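Local structure of uncharacterized protein (3P1Z) at residues 48-53 and 84-89; 131-136 and 147-152. The protein is of unknown function but is related to tRNA-intron endonucleases and may bind and cleave RNA. All blocks are in the same frame, centred on the assembly; numbering follows the deposited sequence.

Interaction 1: 48-53 and 84-89; sequences EPLEAA and DTALVY
Leu50 lies over one face of the Tyr89 ring, and this overlap is the tight part of the contact. CB of Leu50 sits 3.7 Å from the centroid of the Tyr89 ring, a CH-pi contact displaced toward the rim. CD1 of Leu50 adds a second touch, 3.7 Å from Tyr89 CD1. The other branch of the same leucine packs more loosely: CD2 stops 4.2 Å from CB of Ala86, whose small methyl lets the branched end of Leu50 come up against helix 83-95. Tyr89 extends its ring across to helix 49-57 because its CG is anti to the backbone N (chi1 -173°). Its hydroxyl thereby meets Glu51, whose OE1 lies in the ring plane at the edge and accepts a hydrogen bond from Tyr89 OH, modelled doubtfully short. The carboxylate is turned 47° from the ring plane, and its other oxygen, OE2, pairs with Arg93. The short helical segments cross at -70° with their axes 9.9 Å apart; Ile76 of helix 68-79 packs against Ala53 and Ala86. Glu48 and Thr85, partly exposed, barely approach the opposite segment. This is buried helix-helix packing near the centre of the chain, joining its SEN2-like N-terminal part to the start of the endonuclease-like C-terminal one. The buried carboxylate of Glu51 thus has a phenol and a guanidinium as partners, an environment that would probably favour its ionised form.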
loop_
_atom_site.group_PDB
_atom_site.type_symbol
_atom_site.label_atom_id
_atom_site.label_comp_id
_atom_site.label_asym_id
_atom_site.label_seq_id
_atom_site.Cartn_x
_atom_site.Cartn_y
_atom_site.Cartn_z
ATOM N N GLU A 48 -17.841 17.946 30.951
ATOM C CA GLU A 48 -17.878 17.604 29.537
ATOM C C GLU A 48 -17.540 16.133 29.341
ATOM O O GLU A 48 -16.443 15.695 29.701
ATOM C CB GLU A 48 -16.893 18.472 28.766
ATOM C CG GLU A 48 -17.074 19.960 29.006
ATOM C CD GLU A 48 -16.376 20.789 27.951
ATOM O OE1 GLU A 48 -15.727 20.189 27.058
ATOM O OE2 GLU A 48 -16.482 22.033 28.011
ATOM N N PRO A 49 -18.477 15.385 28.733
ATOM C CA PRO A 49 -18.562 13.928 28.596
ATOM C C PRO A 49 -17.231 13.233 28.339
ATOM O O PRO A 49 -16.997 12.155 28.879
ATOM C CB PRO A 49 -19.490 13.749 27.390
ATOM C CG PRO A 49 -20.362 14.924 27.424
ATOM C CD PRO A 49 -19.510 16.059 27.927
ATOM N N LEU A 50 -16.376 13.816 27.513
ATOM C CA LEU A 50 -15.102 13.177 27.256
ATOM C C LEU A 50 -14.204 13.414 28.450
ATOM O O LEU A 50 -13.562 12.489 28.937
ATOM C CB LEU A 50 -14.463 13.680 25.957
ATOM C CG LEU A 50 -15.263 13.391 24.673
ATOM C CD1 LEU A 50 -14.891 14.362 23.582
ATOM C CD2 LEU A 50 -15.126 11.946 24.186
ATOM N N GLU A 51 -14.166 14.644 28.943
ATOM C CA GLU A 51 -13.359 14.915 30.118
ATOM C C GLU A 51 -13.783 13.986 31.259
ATOM O O GLU A 51 -12.980 13.608 32.113
ATOM C CB GLU A 51 -13.458 16.380 30.524
ATOM C CG GLU A 51 -12.332 16.797 31.440
ATOM C CD GLU A 51 -10.968 16.447 30.878
ATOM O OE1 GLU A 51 -10.825 16.433 29.641
ATOM O OE2 GLU A 51 -10.039 16.192 31.671
ATOM N N ALA A 52 -15.051 13.594 31.226
ATOM C CA ALA A 52 -15.676 12.798 32.271
ATOM C C ALA A 52 -15.313 11.333 32.124
ATOM O O ALA A 52 -15.108 10.619 33.107
ATOM C CB ALA A 52 -17.186 12.978 32.214
ATOM N N ALA A 53 -15.261 10.888 30.875
ATOM C CA ALA A 53 -14.777 9.556 30.566
ATOM C C ALA A 53 -13.290 9.501 30.892
ATOM O O ALA A 53 -12.801 8.486 31.388
ATOM C CB ALA A 53 -15.018 9.210 29.107
ATOM N N ASP A 84 -13.121 5.505 19.772
ATOM C CA ASP A 84 -11.851 5.983 19.238
ATOM C C ASP A 84 -11.582 7.451 19.569
ATOM O O ASP A 84 -10.497 7.773 20.030
ATOM C CB ASP A 84 -11.754 5.738 17.737
ATOM C CG ASP A 84 -11.566 4.284 17.393
ATOM O OD1 ASP A 84 -11.026 3.518 18.221
ATOM O OD2 ASP A 84 -11.950 3.913 16.271
ATOM N N THR A 85 -12.561 8.329 19.332
ATOM C CA THR A 85 -12.427 9.758 19.665
ATOM C C THR A 85 -11.936 9.922 21.098
ATOM O O THR A 85 -11.048 10.728 21.378
ATOM C CB THR A 85 -13.773 10.515 19.590
ATOM O OG1 THR A 85 -14.540 10.081 18.463
ATOM C CG2 THR A 85 -13.548 12.003 19.506
ATOM N N ALA A 86 -12.559 9.160 21.996
ATOM C CA ALA A 86 -12.261 9.154 23.430
ATOM C C ALA A 86 -10.816 8.765 23.694
ATOM O O ALA A 86 -10.156 9.307 24.585
ATOM C CB ALA A 86 -13.184 8.184 24.141
ATOM N N LEU A 87 -10.347 7.788 22.925
ATOM C CA LEU A 87 -8.972 7.328 23.021
ATOM C C LEU A 87 -8.023 8.439 22.584
ATOM O O LEU A 87 -7.081 8.757 23.316
ATOM C CB LEU A 87 -8.758 6.042 22.204
ATOM C CG LEU A 87 -9.452 4.794 22.773
ATOM C CD1 LEU A 87 -9.341 3.569 21.848
ATOM C CD2 LEU A 87 -8.897 4.487 24.161
ATOM N N VAL A 88 -8.283 9.043 21.420
ATOM C CA VAL A 88 -7.421 10.103 20.889
ATOM C C VAL A 88 -7.427 11.284 21.819
ATOM O O VAL A 88 -6.466 12.057 21.881
ATOM C CB VAL A 88 -7.904 10.632 19.526
ATOM C CG1 VAL A 88 -6.959 11.710 19.024
ATOM C CG2 VAL A 88 -8.018 9.503 18.526
ATOM N N TYR A 89 -8.549 11.423 22.512
ATOM C CA TYR A 89 -8.735 12.448 23.516
ATOM C C TYR A 89 -7.838 12.135 24.693
ATOM O O TYR A 89 -7.006 12.953 25.080
ATOM C CB TYR A 89 -10.185 12.440 23.971
ATOM C CG TYR A 89 -10.560 13.558 24.894
ATOM C CD1 TYR A 89 -11.297 14.635 24.429
ATOM C CD2 TYR A 89 -10.194 13.540 26.232
ATOM C CE1 TYR A 89 -11.662 15.669 25.271
ATOM C CE2 TYR A 89 -10.554 14.569 27.079
ATOM C CZ TYR A 89 -11.284 15.632 26.588
ATOM O OH TYR A 89 -11.651 16.672 27.400
#

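Interaction 2: 131-136 and 147-152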
loop_
_atom_site.group_PDB
_atom_site.type_symbol
_atom_site.label_atom_id
_atom_site.label_comp_id
_atom_site.label_asym_id
_atom_site.label_seq_id
_atom_site.Cartn_x
_atom_site.Cartn_y
_atom_site.Cartn_z
ATOM N N GLY A 131 -11.750 12.690 -1.502
ATOM C CA GLY A 131 -12.310 14.009 -1.670
ATOM C C GLY A 131 -12.545 14.633 -0.313
ATOM O O GLY A 131 -12.042 15.723 -0.020
ATOM N N SER A 132 -13.307 13.923 0.516
ATOM C CA SER A 132 -13.681 14.382 1.848
ATOM C C SER A 132 -12.488 14.821 2.680
ATOM O O SER A 132 -12.505 15.867 3.343
ATOM C CB SER A 132 -14.397 13.262 2.590
ATOM O OG SER A 132 -15.606 12.928 1.935
ATOM N N LEU A 133 -11.461 13.984 2.654
ATOM C CA LEU A 133 -10.204 14.285 3.295
ATOM C C LEU A 133 -9.671 15.621 2.806
ATOM O O LEU A 133 -8.980 16.330 3.530
ATOM C CB LEU A 133 -9.213 13.186 2.974
ATOM C CG LEU A 133 -8.013 13.180 3.891
ATOM C CD1 LEU A 133 -8.496 13.024 5.312
ATOM C CD2 LEU A 133 -7.109 12.039 3.489
ATOM N N VAL A 134 -9.996 15.973 1.571
ATOM C CA VAL A 134 -9.475 17.208 1.021
ATOM C C VAL A 134 -10.314 18.410 1.460
ATOM O O VAL A 134 -9.769 19.405 1.923
ATOM C CB VAL A 134 -9.312 17.132 -0.507
ATOM C CG1 VAL A 134 -8.774 18.441 -1.031
ATOM C CG2 VAL A 134 -8.380 15.987 -0.875
ATOM N N GLU A 135 -11.635 18.303 1.346
ATOM C CA GLU A 135 -12.535 19.375 1.776
ATOM C C GLU A 135 -12.463 19.617 3.298
ATOM O O GLU A 135 -12.671 20.739 3.776
ATOM C CB GLU A 135 -13.981 19.085 1.333
ATOM C CG GLU A 135 -14.099 18.593 -0.124
ATOM C CD GLU A 135 -15.535 18.273 -0.565
ATOM O OE1 GLU A 135 -16.485 18.601 0.186
ATOM O OE2 GLU A 135 -15.706 17.694 -1.669
ATOM N N TRP A 136 -12.169 18.565 4.055
ATOM C CA TRP A 136 -12.008 18.719 5.483
ATOM C C TRP A 136 -10.745 19.520 5.782
ATOM O O TRP A 136 -10.794 20.509 6.511
ATOM C CB TRP A 136 -11.981 17.371 6.200
ATOM C CG TRP A 136 -11.488 17.555 7.586
ATOM C CD1 TRP A 136 -12.200 18.003 8.667
ATOM C CD2 TRP A 136 -10.134 17.379 8.034
ATOM N NE1 TRP A 136 -11.373 18.090 9.768
ATOM C CE2 TRP A 136 -10.119 17.715 9.410
ATOM C CE3 TRP A 136 -8.963 16.955 7.406
ATOM C CZ2 TRP A 136 -8.942 17.636 10.166
ATOM C CZ3 TRP A 136 -7.808 16.879 8.156
ATOM C CH2 TRP A 136 -7.804 17.215 9.528
ATOM N N PRO A 147 -4.389 21.203 10.053
ATOM C CA PRO A 147 -5.166 19.986 9.815
ATOM C C PRO A 147 -4.481 18.726 10.363
ATOM O O PRO A 147 -3.474 18.277 9.820
ATOM C CB PRO A 147 -5.247 19.916 8.278
ATOM C CG PRO A 147 -4.498 21.127 7.759
ATOM C CD PRO A 147 -3.617 21.582 8.862
ATOM N N ILE A 148 -5.019 18.144 11.424
ATOM C CA ILE A 148 -4.416 16.924 11.944
ATOM C C ILE A 148 -5.303 15.719 11.682
ATOM O O ILE A 148 -6.527 15.828 11.666
ATOM C CB ILE A 148 -4.026 17.057 13.431
ATOM C CG1 ILE A 148 -3.035 18.216 13.602
ATOM C CG2 ILE A 148 -3.432 15.757 13.968
ATOM C CD1 ILE A 148 -1.707 17.999 12.912
ATOM N N VAL A 149 -4.671 14.578 11.433
ATOM C CA VAL A 149 -5.394 13.328 11.243
ATOM C C VAL A 149 -4.878 12.281 12.237
ATOM O O VAL A 149 -3.675 12.028 12.351
ATOM C CB VAL A 149 -5.319 12.838 9.772
ATOM C CG1 VAL A 149 -4.290 11.730 9.611
ATOM C CG2 VAL A 149 -6.661 12.374 9.293
ATOM N N ALA A 150 -5.798 11.706 12.994
ATOM C CA ALA A 150 -5.436 10.652 13.933
ATOM C C ALA A 150 -6.097 9.341 13.529
ATOM O O ALA A 150 -7.325 9.215 13.518
ATOM C CB ALA A 150 -5.803 11.037 15.368
ATOM N N ILE A 151 -5.271 8.372 13.174
ATOM C CA ILE A 151 -5.781 7.080 12.782
ATOM C C ILE A 151 -5.590 6.068 13.883
ATOM O O ILE A 151 -4.492 5.856 14.382
ATOM C CB ILE A 151 -5.128 6.592 11.497
ATOM C CG1 ILE A 151 -5.427 7.604 10.391
ATOM C CG2 ILE A 151 -5.643 5.195 11.129
ATOM C CD1 ILE A 151 -4.235 8.012 9.610
ATOM N N VAL A 152 -6.690 5.449 14.264
ATOM C CA VAL A 152 -6.664 4.435 15.277
ATOM C C VAL A 152 -6.866 3.136 14.551
ATOM O O VAL A 152 -7.917 2.913 13.978
ATOM C CB VAL A 152 -7.805 4.662 16.294
ATOM C CG1 VAL A 152 -7.704 3.668 17.455
ATOM C CG2 VAL A 152 -7.774 6.099 16.792
#
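Trp136 and Pro147 supply the aromatic part of this helix-on-strand contact. The far corner of the indole, CH2 of Trp136, comes 3.9 Å from CB of Pro147, and CZ3 of Trp136 is almost as near to the same atom. The flat flank of a proline is a fitting neighbour for a wide aromatic ring. Trp136 bridges the distance from helix to strand because its CG stands anti to the backbone N (chi1 166°), carrying the six-membered ring outward. Backbone atoms lie beside it too: Trp136 CH2 is 3.7 Å from Pro147 C. Its still closer approach to Ile148 O is doubtful in the model and carries no weight.

The purely aliphatic part is thinner. CD1 of Leu133 reaches CG2 of Val149 at 4.4 Å, one turn back along the helix from the tryptophan. Branched Val149 suits a strand and directs its CB toward the helix, while Ile148 points the other way. An alanine in place of Trp136 would probably open a gap against Pro147 and leave Leu133 with Val149 as the main bridge between the segments.

Running at 139° to each other, the helical and strand segments keep their axes 10.4 Å apart, a helix layered on a sheet within the part related to the tRNA-intron endonuclease catalytic domain. Strand 146-152 is flanked by strands 115-123 and 158-166, and Leu120 of the former also touches Trp136. Helix 130-142 packs on one face of this mixed sheet, whereas Ala150 and Val152 meet Val88 of helix 83-95 on the other.

Overall arrangement
From the N terminus, the chain passes through the small antiparallel sheet and enters helix 49-57, where interaction 1 begins. It closes a largely helical loop containing helix 68-79 when the chain returns in helix 83-95, joining the SEN2-like N-terminal part to the beginning of the part related to the catalytic domain. The chain then builds the first strands of the mixed sheet before interaction 2 closes a shorter loop between helix 130-142 and strand 146-152. The two loops follow in series, neither nesting nor crossing. Their centres are about 19 Å apart, yet Asp84 of interaction 1 packs on Val152 of interaction 2, so helix 83-95 links the helical layer to the sheet.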